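Local structure of Alpha/beta hydrolase fold-3 domain-containing protein (Enterococcus faecalis, 2QRU) at residues V17-T22 / G58-A63. The protein is of unknown function but has the alpha/beta hydrolase fold and is probably a hydrolase. Sequence-based numbering, arbitrary orientation.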
loop_
_atom_site.group_PDB
_atom_site.type_symbol
_atom_site.label_atom_id
_atom_site.label_comp_id
_atom_site.label_asym_id
_atom_site.label_seq_id
_atom_site.Cartn_x
_atom_site.Cartn_y
_atom_site.Cartn_z
ATOM N N VAL A 17 -10.710 4.762 -9.326
ATOM C CA VAL A 17 -10.919 3.777 -8.268
ATOM C C VAL A 17 -11.711 2.623 -8.885
ATOM O O VAL A 17 -12.617 2.861 -9.697
ATOM C CB VAL A 17 -11.654 4.414 -7.071
ATOM C CG1 VAL A 17 -12.995 5.036 -7.495
ATOM C CG2 VAL A 17 -11.826 3.390 -5.901
ATOM N N THR A 18 -11.321 1.391 -8.559
ATOM C CA THR A 18 -12.112 0.202 -8.905
ATOM C C THR A 18 -12.932 -0.156 -7.665
ATOM O O THR A 18 -12.364 -0.355 -6.575
ATOM C CB THR A 18 -11.223 -0.993 -9.338
ATOM O OG1 THR A 18 -10.464 -0.649 -10.511
ATOM C CG2 THR A 18 -12.083 -2.222 -9.674
ATOM N N ILE A 19 -14.253 -0.167 -7.838
ATOM C CA ILE A 19 -15.206 -0.412 -6.735
ATOM C C ILE A 19 -15.712 -1.856 -6.801
ATOM O O ILE A 19 -16.163 -2.318 -7.856
ATOM C CB ILE A 19 -16.404 0.572 -6.846
ATOM C CG1 ILE A 19 -15.910 2.011 -6.824
ATOM C CG2 ILE A 19 -17.429 0.345 -5.735
ATOM C CD1 ILE A 19 -16.868 3.010 -7.391
ATOM N N TYR A 20 -15.630 -2.573 -5.680
ATOM C CA TYR A 20 -16.190 -3.916 -5.586
ATOM C C TYR A 20 -17.261 -3.877 -4.491
ATOM O O TYR A 20 -16.946 -3.979 -3.316
ATOM C CB TYR A 20 -15.106 -4.916 -5.169
ATOM C CG TYR A 20 -13.879 -5.053 -6.054
ATOM C CD1 TYR A 20 -12.797 -4.170 -5.937
ATOM C CD2 TYR A 20 -13.765 -6.132 -6.935
ATOM C CE1 TYR A 20 -11.658 -4.338 -6.710
ATOM C CE2 TYR A 20 -12.645 -6.312 -7.710
ATOM C CZ TYR A 20 -11.584 -5.409 -7.585
ATOM O OH TYR A 20 -10.458 -5.569 -8.350
ATOM N N PRO A 21 -18.538 -3.678 -4.868
ATOM C CA PRO A 21 -19.611 -3.559 -3.874
ATOM C C PRO A 21 -19.912 -4.851 -3.089
ATOM O O PRO A 21 -19.692 -5.967 -3.577
ATOM C CB PRO A 21 -20.845 -3.173 -4.715
ATOM C CG PRO A 21 -20.317 -2.778 -6.063
ATOM C CD PRO A 21 -19.026 -3.509 -6.248
ATOM N N THR A 22 -20.409 -4.679 -1.871
ATOM C CA THR A 22 -20.985 -5.799 -1.120
ATOM C C THR A 22 -22.404 -6.073 -1.636
ATOM O O THR A 22 -22.916 -5.332 -2.488
ATOM C CB THR A 22 -21.045 -5.477 0.370
ATOM O OG1 THR A 22 -21.817 -4.279 0.560
ATOM C CG2 THR A 22 -19.654 -5.257 0.898
ATOM N N GLY A 58 -18.640 -7.475 4.655
ATOM C CA GLY A 58 -19.472 -6.269 4.612
ATOM C C GLY A 58 -18.740 -4.991 4.268
ATOM O O GLY A 58 -19.271 -3.907 4.491
ATOM N N TYR A 59 -17.541 -5.106 3.697
ATOM C CA TYR A 59 -16.784 -3.935 3.251
ATOM C C TYR A 59 -16.731 -3.865 1.726
ATOM O O TYR A 59 -16.183 -4.747 1.079
ATOM C CB TYR A 59 -15.343 -3.983 3.813
ATOM C CG TYR A 59 -15.323 -3.961 5.314
ATOM C CD1 TYR A 59 -15.426 -2.753 6.011
ATOM C CD2 TYR A 59 -15.276 -5.148 6.046
ATOM C CE1 TYR A 59 -15.465 -2.717 7.410
ATOM C CE2 TYR A 59 -15.296 -5.127 7.451
ATOM C CZ TYR A 59 -15.379 -3.909 8.124
ATOM O OH TYR A 59 -15.411 -3.910 9.498
ATOM N N THR A 60 -17.298 -2.805 1.177
ATOM C CA THR A 60 -17.103 -2.452 -0.222
ATOM C C THR A 60 -15.634 -2.042 -0.397
ATOM O O THR A 60 -15.130 -1.183 0.327
ATOM C CB THR A 60 -18.044 -1.293 -0.626
ATOM O OG1 THR A 60 -19.401 -1.773 -0.664
ATOM C CG2 THR A 60 -17.669 -0.719 -1.999
ATOM N N VAL A 61 -14.952 -2.659 -1.367
ATOM C CA VAL A 61 -13.532 -2.375 -1.575
ATOM C C VAL A 61 -13.369 -1.270 -2.612
ATOM O O VAL A 61 -13.972 -1.317 -3.689
ATOM C CB VAL A 61 -12.758 -3.645 -2.006
ATOM C CG1 VAL A 61 -11.301 -3.301 -2.286
ATOM C CG2 VAL A 61 -12.832 -4.721 -0.907
ATOM N N LEU A 62 -12.549 -0.286 -2.258
ATOM C CA LEU A 62 -12.233 0.833 -3.158
ATOM C C LEU A 62 -10.736 0.745 -3.451
ATOM O O LEU A 62 -9.926 1.144 -2.622
ATOM C CB LEU A 62 -12.591 2.170 -2.486
ATOM C CG LEU A 62 -14.037 2.248 -1.972
ATOM C CD1 LEU A 62 -14.274 3.493 -1.155
ATOM C CD2 LEU A 62 -15.045 2.149 -3.131
ATOM N N ALA A 63 -10.379 0.178 -4.604
ATOM C CA ALA A 63 -8.978 -0.023 -4.960
ATOM C C ALA A 63 -8.515 1.219 -5.715
ATOM O O ALA A 63 -9.046 1.517 -6.783
ATOM C CB ALA A 63 -8.821 -1.285 -5.819
#
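Thr18 and Ala63 pair through both of their backbone hydrogen bonds, Thr18 N to Ala63 O at 2.9 Å and Ala63 N to Thr18 O at 2.8 Å. Two residues along, Tyr20 and Val61 repeat the exchange; Tyr20 N to Val61 O is nearly straight, whereas Val61 N reaches Tyr20 O at 3.1 Å from well outside the carbonyl plane, tilted by 32°. Between these rungs sits the non-hydrogen-bonded pair Ile19 and Leu62, whose side chains lie side by side, Ile19 CG1 3.8 Å from Leu62 CD2. Ile19 CG2, anti to its backbone N, also meets the methyl CG2 of Thr60, and Val17 CG2 packs on Leu62 CB at 3.7 Å. On the other face the Tyr20 ring turns its edge to the partner strand: CD1 comes 4.0 Å from Val61 CB, and Val61 O lies in the ring plane. This antiparallel pairing joins strand 16-20, second in the chain, to 59-64, the strand at the near edge of the parallel run in the central sheet of the alpha/beta hydrolase fold. Past Tyr20 the ladder gives way to a weak bond from Thr22 N to Thr60 OG1, 3.3 Å, and Thr22 CG2 presses on the backbone at Tyr59 C. Thr27 OG1, just ahead of strand 28-33, hydrogen-bonds the hydroxyls of both Thr22 and Thr60. Gly58, with positive phi, closes helix 48-55 in a Schellman motif just ahead of the strand. That helix touches the Tyr20 and Val61 face through Lys51 and Phe54, while Leu88 and Ile92 of helix 74-93 back Val17 and Ile19, respectively, on the opposite face.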